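Local coordinates for DUF411 domain-containing protein (Pseudomonas aeruginosa, PDB 6WIS), which binds copper ions in a cysteine-bridged tetranuclear cluster and probably takes part in bacterial copper resistance, at residues R79-P91 / Y106-L120. Sequence-based numbering, arbitrary orientation.
Sequences RADLVGAAVPGMP and YQVVGLTRSGQASVL. With CU (copper (II) ion), chain F.
L120 meets L82 tip to tip, its CD2 3.6 Å from L82 CD1. L82 sits just before strand 84-86, which pairs antiparallel with 106-111, the first arm of a β-hairpin whose second arm, 117-123, forms an outer strand of the mixed sheet. Four backbone bonds zip the edges: V83 N to L111 O, L111 N to G84 O, A86 N to V109 O and, nearly straight at 174°, V109 N to A86 O. The A85-G110 pair between them is non-hydrogen-bonded and close, CA to CA 4.2 Å. On the face that carries A85, its CB touches L120 CD1 at 3.8 Å and V108 CG1, while L76 of helix 70-77 packs against L82 and A85. Farther along, V87 CG2 meets V108 CG2 at 3.5 Å, and CG1, anti to the backbone N (chi1 175°), reaches Y106 CD2. P91 sets CG against Y106 CB at 3.7 Å, just past M90, a selenomethionine whose SE binds a copper shared with C15 and M97. Beyond the last paired residues the chain thus continues as a loop to the copper cluster. At the other end D81 grips R79 side-on, OD1 on NE and OD2 on NH2, which fixes the guanidinium's rotation; L82 CD1 lies over the centre of that group, 3.8 Å above its plane, and S118 OG lies at its edge, in plane, 3.5 Å from R79 NH2.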
ATOM      1  N   ARG A  79     -13.954  -5.581   1.514  1.00 38.25           N
ATOM      2  CA  ARG A  79     -13.972  -6.446   2.690  1.00 37.60           C
ATOM      3  C   ARG A  79     -14.265  -5.568   3.905  1.00 47.54           C
ATOM      4  O   ARG A  79     -13.384  -4.862   4.410  1.00 38.34           O
ATOM      5  CB  ARG A  79     -12.659  -7.213   2.831  1.00 40.14           C
ATOM      6  CG  ARG A  79     -12.443  -8.275   1.754  1.00 41.86           C
ATOM      7  CD  ARG A  79     -12.874  -9.661   2.254  1.00 44.61           C
ATOM      8  NE  ARG A  79     -12.376  -9.888   3.603  1.00 37.36           N
ATOM      9  CZ  ARG A  79     -11.262 -10.558   3.895  1.00 48.66           C
ATOM     10  NH1 ARG A  79     -10.531 -11.102   2.925  1.00 40.51           N
ATOM     11  NH2 ARG A  79     -10.881 -10.688   5.162  1.00 43.51           N
ATOM     12  N   ALA A  80     -15.523  -5.617   4.367  1.00 47.51           N
ATOM     13  CA  ALA A  80     -15.947  -4.772   5.479  1.00 41.97           C
ATOM     14  C   ALA A  80     -15.205  -5.086   6.771  1.00 37.03           C
ATOM     15  O   ALA A  80     -15.151  -4.232   7.662  1.00 42.94           O
ATOM     16  CB  ALA A  80     -17.451  -4.913   5.700  1.00 49.71           C
ATOM     17  N   ASP A  81     -14.623  -6.277   6.894  1.00 35.26           N
ATOM     18  CA  ASP A  81     -13.871  -6.610   8.100  1.00 42.24           C
ATOM     19  C   ASP A  81     -12.444  -6.045   8.119  1.00 40.21           C
ATOM     20  O   ASP A  81     -11.786  -6.126   9.165  1.00 39.56           O
ATOM     21  CB  ASP A  81     -13.811  -8.134   8.275  1.00 34.81           C
ATOM     22  CG  ASP A  81     -13.236  -8.830   7.059  1.00 43.76           C
ATOM     23  OD1 ASP A  81     -13.665  -8.499   5.932  1.00 45.79           O
ATOM     24  OD2 ASP A  81     -12.355  -9.698   7.220  1.00 46.44           O
ATOM     25  N   LEU A  82     -11.947  -5.479   7.016  1.00 39.91           N
ATOM     26  CA  LEU A  82     -10.554  -5.040   6.923  1.00 39.44           C
ATOM     27  C   LEU A  82     -10.456  -3.520   6.941  1.00 35.21           C
ATOM     28  O   LEU A  82     -11.204  -2.822   6.248  1.00 34.62           O
ATOM     29  CB  LEU A  82      -9.870  -5.570   5.656  1.00 36.75           C
ATOM     30  CG  LEU A  82      -9.766  -7.085   5.490  1.00 37.12           C
ATOM     31  CD1 LEU A  82      -9.053  -7.424   4.194  1.00 36.10           C
ATOM     32  CD2 LEU A  82      -9.066  -7.727   6.681  1.00 32.25           C
ATOM     33  N   VAL A  83      -9.498  -3.024   7.722  1.00 32.97           N
ATOM     34  CA  VAL A  83      -9.209  -1.600   7.828  1.00 37.36           C
ATOM     35  C   VAL A  83      -7.947  -1.195   7.056  1.00 34.57           C
ATOM     36  O   VAL A  83      -7.614  -0.004   7.015  1.00 26.58           O
ATOM     37  CB  VAL A  83      -9.078  -1.215   9.315  1.00 40.28           C
ATOM     38  CG1 VAL A  83      -7.748  -1.702   9.853  1.00 37.08           C
ATOM     39  CG2 VAL A  83      -9.265   0.298   9.527  1.00 50.00           C
ATOM     40  N   GLY A  84      -7.235  -2.146   6.460  1.00 32.54           N
ATOM     41  CA  GLY A  84      -6.016  -1.827   5.737  1.00 30.10           C
ATOM     42  C   GLY A  84      -5.389  -3.087   5.179  1.00 27.21           C
ATOM     43  O   GLY A  84      -5.753  -4.207   5.547  1.00 27.58           O
ATOM     44  N   ALA A  85      -4.470  -2.879   4.233  1.00 24.72           N
ATOM     45  CA  ALA A  85      -3.646  -3.960   3.704  1.00 27.36           C
ATOM     46  C   ALA A  85      -2.228  -3.433   3.538  1.00 25.38           C
ATOM     47  O   ALA A  85      -2.033  -2.254   3.241  1.00 23.15           O
ATOM     48  CB  ALA A  85      -4.165  -4.491   2.379  1.00 24.78           C
ATOM     49  N   ALA A  86      -1.249  -4.310   3.766  1.00 23.15           N
ATOM     50  CA  ALA A  86       0.163  -3.946   3.755  1.00 28.76           C
ATOM     51  C   ALA A  86       0.953  -4.958   2.943  1.00 24.45           C
ATOM     52  O   ALA A  86       0.698  -6.174   3.024  1.00 24.96           O
ATOM     53  CB  ALA A  86       0.770  -3.898   5.194  1.00 21.79           C
ATOM     54  N   VAL A  87       1.911  -4.449   2.169  1.00 24.15           N
ATOM     55  CA  VAL A  87       3.068  -5.225   1.718  1.00 24.90           C
ATOM     56  C   VAL A  87       4.281  -4.668   2.459  1.00 25.45           C
ATOM     57  O   VAL A  87       4.813  -3.617   2.075  1.00 25.60           O
ATOM     58  CB  VAL A  87       3.276  -5.156   0.201  1.00 26.23           C
ATOM     59  CG1 VAL A  87       4.569  -5.896  -0.165  1.00 24.83           C
ATOM     60  CG2 VAL A  87       2.055  -5.721  -0.554  1.00 20.99           C
ATOM     61  N   PRO A  88       4.722  -5.300   3.543  1.00 23.05           N
ATOM     62  CA  PRO A  88       5.813  -4.717   4.337  1.00 24.89           C
ATOM     63  C   PRO A  88       7.108  -4.627   3.539  1.00 25.29           C
ATOM     64  O   PRO A  88       7.351  -5.407   2.616  1.00 25.83           O
ATOM     65  CB  PRO A  88       5.952  -5.690   5.513  1.00 25.47           C
ATOM     66  CG  PRO A  88       4.625  -6.369   5.597  1.00 30.31           C
ATOM     67  CD  PRO A  88       4.146  -6.497   4.175  1.00 23.62           C
ATOM     68  N   GLY A  89       7.941  -3.656   3.896  1.00 26.68           N
ATOM     69  CA  GLY A  89       9.217  -3.579   3.209  1.00 25.18           C
ATOM     70  C   GLY A  89       9.066  -3.136   1.763  1.00 30.12           C
ATOM     71  O   GLY A  89       8.144  -2.392   1.390  1.00 29.48           O
HETATM   72  N   MSE A  90       9.988  -3.603   0.927  1.00 25.76           N
HETATM   73  CA  MSE A  90       9.931  -3.278  -0.492  1.00 28.11           C
HETATM   74  C   MSE A  90      10.408  -4.461  -1.302  1.00 30.57           C
HETATM   75  O   MSE A  90      11.542  -4.462  -1.779  1.00 30.88           O
HETATM   76  CB  MSE A  90      10.784  -2.041  -0.825  1.00 29.83           C
HETATM   77  CG  MSE A  90      10.441  -0.760  -0.081  1.00 28.08           C
HETATM   78 SE   MSE A  90      11.610   0.765  -0.575  0.75 32.91          SE
HETATM   79  CE  MSE A  90      13.348   0.011  -0.068  1.00 30.19           C
ATOM     80  N   PRO A  91       9.547  -5.469  -1.457  1.00 28.23           N
ATOM     81  CA  PRO A  91       9.953  -6.681  -2.190  1.00 27.90           C
ATOM     82  C   PRO A  91      10.127  -6.381  -3.670  1.00 31.39           C
ATOM     83  O   PRO A  91       9.274  -5.741  -4.291  1.00 27.41           O
ATOM     84  CB  PRO A  91       8.799  -7.656  -1.946  1.00 26.30           C
ATOM     85  CG  PRO A  91       7.641  -6.788  -1.563  1.00 27.49           C
ATOM     86  CD  PRO A  91       8.211  -5.599  -0.855  1.00 26.36           C
ATOM     87  N   TYR A 106       6.215 -12.425  -1.805  1.00 28.96           N
ATOM     88  CA  TYR A 106       5.576 -11.523  -0.845  1.00 28.71           C
ATOM     89  C   TYR A 106       4.082 -11.808  -0.779  1.00 27.89           C
ATOM     90  O   TYR A 106       3.511 -12.458  -1.655  1.00 28.39           O
ATOM     91  CB  TYR A 106       5.827 -10.037  -1.186  1.00 28.21           C
ATOM     92  CG  TYR A 106       5.102  -9.502  -2.424  1.00 30.50           C
ATOM     93  CD1 TYR A 106       5.649  -9.659  -3.696  1.00 30.65           C
ATOM     94  CD2 TYR A 106       3.890  -8.807  -2.308  1.00 30.59           C
ATOM     95  CE1 TYR A 106       4.995  -9.167  -4.821  1.00 34.51           C
ATOM     96  CE2 TYR A 106       3.217  -8.307  -3.434  1.00 26.74           C
ATOM     97  CZ  TYR A 106       3.781  -8.488  -4.678  1.00 32.64           C
ATOM     98  OH  TYR A 106       3.147  -7.998  -5.790  1.00 32.05           O
ATOM     99  N   GLN A 107       3.467 -11.313   0.289  1.00 27.09           N
ATOM    100  CA  GLN A 107       2.030 -11.389   0.492  1.00 31.62           C
ATOM    101  C   GLN A 107       1.475  -9.985   0.703  1.00 29.64           C
ATOM    102  O   GLN A 107       2.163  -9.087   1.207  1.00 27.88           O
ATOM    103  CB  GLN A 107       1.676 -12.260   1.710  1.00 30.41           C
ATOM    104  CG  GLN A 107       2.379 -13.626   1.762  1.00 32.80           C
ATOM    105  CD  GLN A 107       2.218 -14.323   3.114  1.00 35.27           C
ATOM    106  OE1 GLN A 107       2.484 -13.739   4.165  1.00 44.10           O
ATOM    107  NE2 GLN A 107       1.781 -15.569   3.087  1.00 36.45           N
ATOM    108  N   VAL A 108       0.236  -9.794   0.294  1.00 24.36           N
ATOM    109  CA  VAL A 108      -0.543  -8.636   0.707  1.00 24.81           C
ATOM    110  C   VAL A 108      -1.343  -9.049   1.941  1.00 27.51           C
ATOM    111  O   VAL A 108      -2.152  -9.981   1.888  1.00 30.00           O
ATOM    112  CB  VAL A 108      -1.471  -8.156  -0.421  1.00 26.74           C
ATOM    113  CG1 VAL A 108      -2.352  -7.016   0.099  1.00 26.10           C
ATOM    114  CG2 VAL A 108      -0.647  -7.722  -1.645  1.00 23.64           C
ATOM    115  N   VAL A 109      -1.097  -8.388   3.059  1.00 26.98           N
ATOM    116  CA  VAL A 109      -1.638  -8.799   4.347  1.00 30.48           C
ATOM    117  C   VAL A 109      -2.770  -7.842   4.734  1.00 31.23           C
ATOM    118  O   VAL A 109      -2.541  -6.654   4.993  1.00 30.84           O
ATOM    119  CB  VAL A 109      -0.538  -8.842   5.412  1.00 32.09           C
ATOM    120  CG1 VAL A 109      -1.100  -9.344   6.749  1.00 43.41           C
ATOM    121  CG2 VAL A 109       0.636  -9.714   4.935  1.00 28.98           C
ATOM    122  N   GLY A 110      -3.995  -8.352   4.782  1.00 30.74           N
ATOM    123  CA  GLY A 110      -5.095  -7.550   5.268  1.00 31.66           C
ATOM    124  C   GLY A 110      -5.153  -7.555   6.785  1.00 39.82           C
ATOM    125  O   GLY A 110      -4.747  -8.511   7.442  1.00 39.19           O
ATOM    126  N   LEU A 111      -5.623  -6.450   7.347  1.00 35.70           N
ATOM    127  CA  LEU A 111      -5.696  -6.336   8.821  1.00 36.81           C
ATOM    128  C   LEU A 111      -7.085  -5.931   9.297  1.00 32.96           C
ATOM    129  O   LEU A 111      -7.642  -5.029   8.727  1.00 33.98           O
ATOM    130  CB  LEU A 111      -4.714  -5.252   9.237  1.00 40.80           C
ATOM    131  CG  LEU A 111      -3.265  -5.644   9.052  1.00 44.13           C
ATOM    132  CD1 LEU A 111      -2.360  -4.463   9.328  1.00 59.32           C
ATOM    133  CD2 LEU A 111      -2.939  -6.815   9.948  1.00 42.20           C
ATOM    134  N   THR A 112      -7.607  -6.638  10.290  1.00 37.08           N
ATOM    135  CA  THR A 112      -8.841  -6.213  10.930  1.00 40.71           C
ATOM    136  C   THR A 112      -8.528  -5.261  12.081  1.00 45.27           C
ATOM    137  O   THR A 112      -7.379  -5.116  12.510  1.00 42.20           O
ATOM    138  CB  THR A 112      -9.629  -7.410  11.450  1.00 39.95           C
ATOM    139  OG1 THR A 112      -8.966  -7.921  12.609  1.00 45.65           O
ATOM    140  CG2 THR A 112      -9.685  -8.514  10.385  1.00 43.91           C
ATOM    141  N   ARG A 113      -9.576  -4.609  12.590  1.00 48.28           N
ATOM    142  CA  ARG A 113      -9.423  -3.829  13.815  1.00 51.41           C
ATOM    143  C   ARG A 113      -8.980  -4.699  14.987  1.00 54.34           C
ATOM    144  O   ARG A 113      -8.152  -4.277  15.798  1.00 56.40           O
ATOM    145  CB  ARG A 113     -10.722  -3.101  14.148  1.00 51.87           C
ATOM    146  CG  ARG A 113     -10.792  -1.732  13.480  1.00 57.64           C
ATOM    147  CD  ARG A 113     -12.112  -1.029  13.734  1.00 54.93           C
ATOM    148  NE  ARG A 113     -12.551  -0.312  12.541  1.00 60.25           N
ATOM    149  CZ  ARG A 113     -12.079   0.874  12.162  1.00 57.46           C
ATOM    150  NH1 ARG A 113     -11.146   1.482  12.889  1.00 53.53           N
ATOM    151  NH2 ARG A 113     -12.540   1.449  11.052  1.00 52.58           N
ATOM    152  N   SER A 114      -9.499  -5.922  15.093  1.00 56.36           N
ATOM    153  CA  SER A 114      -9.108  -6.780  16.209  1.00 52.16           C
ATOM    154  C   SER A 114      -7.632  -7.153  16.150  1.00 62.58           C
ATOM    155  O   SER A 114      -7.132  -7.866  17.029  1.00 70.71           O
ATOM    156  CB  SER A 114      -9.972  -8.045  16.252  1.00 58.39           C
ATOM    157  OG  SER A 114     -10.219  -8.565  14.953  1.00 66.30           O
ATOM    158  N   GLY A 115      -6.918  -6.668  15.136  1.00 59.32           N
ATOM    159  CA  GLY A 115      -5.532  -7.026  14.949  1.00 54.26           C
ATOM    160  C   GLY A 115      -5.315  -8.269  14.120  1.00 56.82           C
ATOM    161  O   GLY A 115      -4.156  -8.635  13.873  1.00 66.96           O
ATOM    162  N   GLN A 116      -6.381  -8.925  13.673  1.00 49.59           N
ATOM    163  CA  GLN A 116      -6.224 -10.148  12.904  1.00 56.53           C
ATOM    164  C   GLN A 116      -5.571  -9.855  11.557  1.00 52.04           C
ATOM    165  O   GLN A 116      -5.898  -8.873  10.889  1.00 43.12           O
ATOM    166  CB  GLN A 116      -7.581 -10.824  12.702  1.00 56.69           C
ATOM    167  CG  GLN A 116      -7.509 -12.134  11.930  1.00 61.36           C
ATOM    168  CD  GLN A 116      -6.529 -13.124  12.546  1.00 69.65           C
ATOM    169  OE1 GLN A 116      -6.722 -13.588  13.671  1.00 79.92           O
ATOM    170  NE2 GLN A 116      -5.471 -13.451  11.808  1.00 67.67           N
ATOM    171  N   ALA A 117      -4.630 -10.715  11.171  1.00 50.43           N
ATOM    172  CA  ALA A 117      -3.987 -10.652   9.868  1.00 52.93           C
ATOM    173  C   ALA A 117      -4.634 -11.679   8.956  1.00 54.66           C
ATOM    174  O   ALA A 117      -4.806 -12.836   9.348  1.00 61.55           O
ATOM    175  CB  ALA A 117      -2.485 -10.914   9.972  1.00 52.24           C
ATOM    176  N   SER A 118      -5.004 -11.248   7.755  1.00 50.45           N
ATOM    177  CA  SER A 118      -5.678 -12.085   6.769  1.00 49.46           C
ATOM    178  C   SER A 118      -5.019 -11.863   5.418  1.00 48.54           C
ATOM    179  O   SER A 118      -5.038 -10.744   4.895  1.00 56.50           O
ATOM    180  CB  SER A 118      -7.167 -11.743   6.688  1.00 50.85           C
ATOM    181  OG  SER A 118      -7.735 -12.275   5.501  1.00 65.23           O
ATOM    182  N   VAL A 119      -4.460 -12.924   4.842  1.00 49.11           N
ATOM    183  CA  VAL A 119      -3.690 -12.793   3.613  1.00 39.94           C
ATOM    184  C   VAL A 119      -4.642 -12.564   2.445  1.00 39.46           C
ATOM    185  O   VAL A 119      -5.498 -13.403   2.150  1.00 42.49           O
ATOM    186  CB  VAL A 119      -2.807 -14.024   3.401  1.00 37.85           C
ATOM    187  CG1 VAL A 119      -2.161 -14.020   2.005  1.00 41.10           C
ATOM    188  CG2 VAL A 119      -1.746 -14.085   4.489  1.00 36.95           C
ATOM    189  N   LEU A 120      -4.511 -11.406   1.789  1.00 34.36           N
ATOM    190  CA  LEU A 120      -5.326 -11.092   0.616  1.00 36.48           C
ATOM    191  C   LEU A 120      -4.789 -11.729  -0.655  1.00 38.94           C
ATOM    192  O   LEU A 120      -5.568 -12.045  -1.558  1.00 40.46           O
ATOM    193  CB  LEU A 120      -5.400  -9.581   0.381  1.00 37.62           C
ATOM    194  CG  LEU A 120      -6.256  -8.701   1.285  1.00 41.80           C
ATOM    195  CD1 LEU A 120      -6.230  -7.276   0.770  1.00 32.54           C
ATOM    196  CD2 LEU A 120      -7.695  -9.237   1.360  1.00 48.38           C
TER
HETATM  197 CU    CU F 204      11.679   0.795  -2.992  1.00 31.97          CU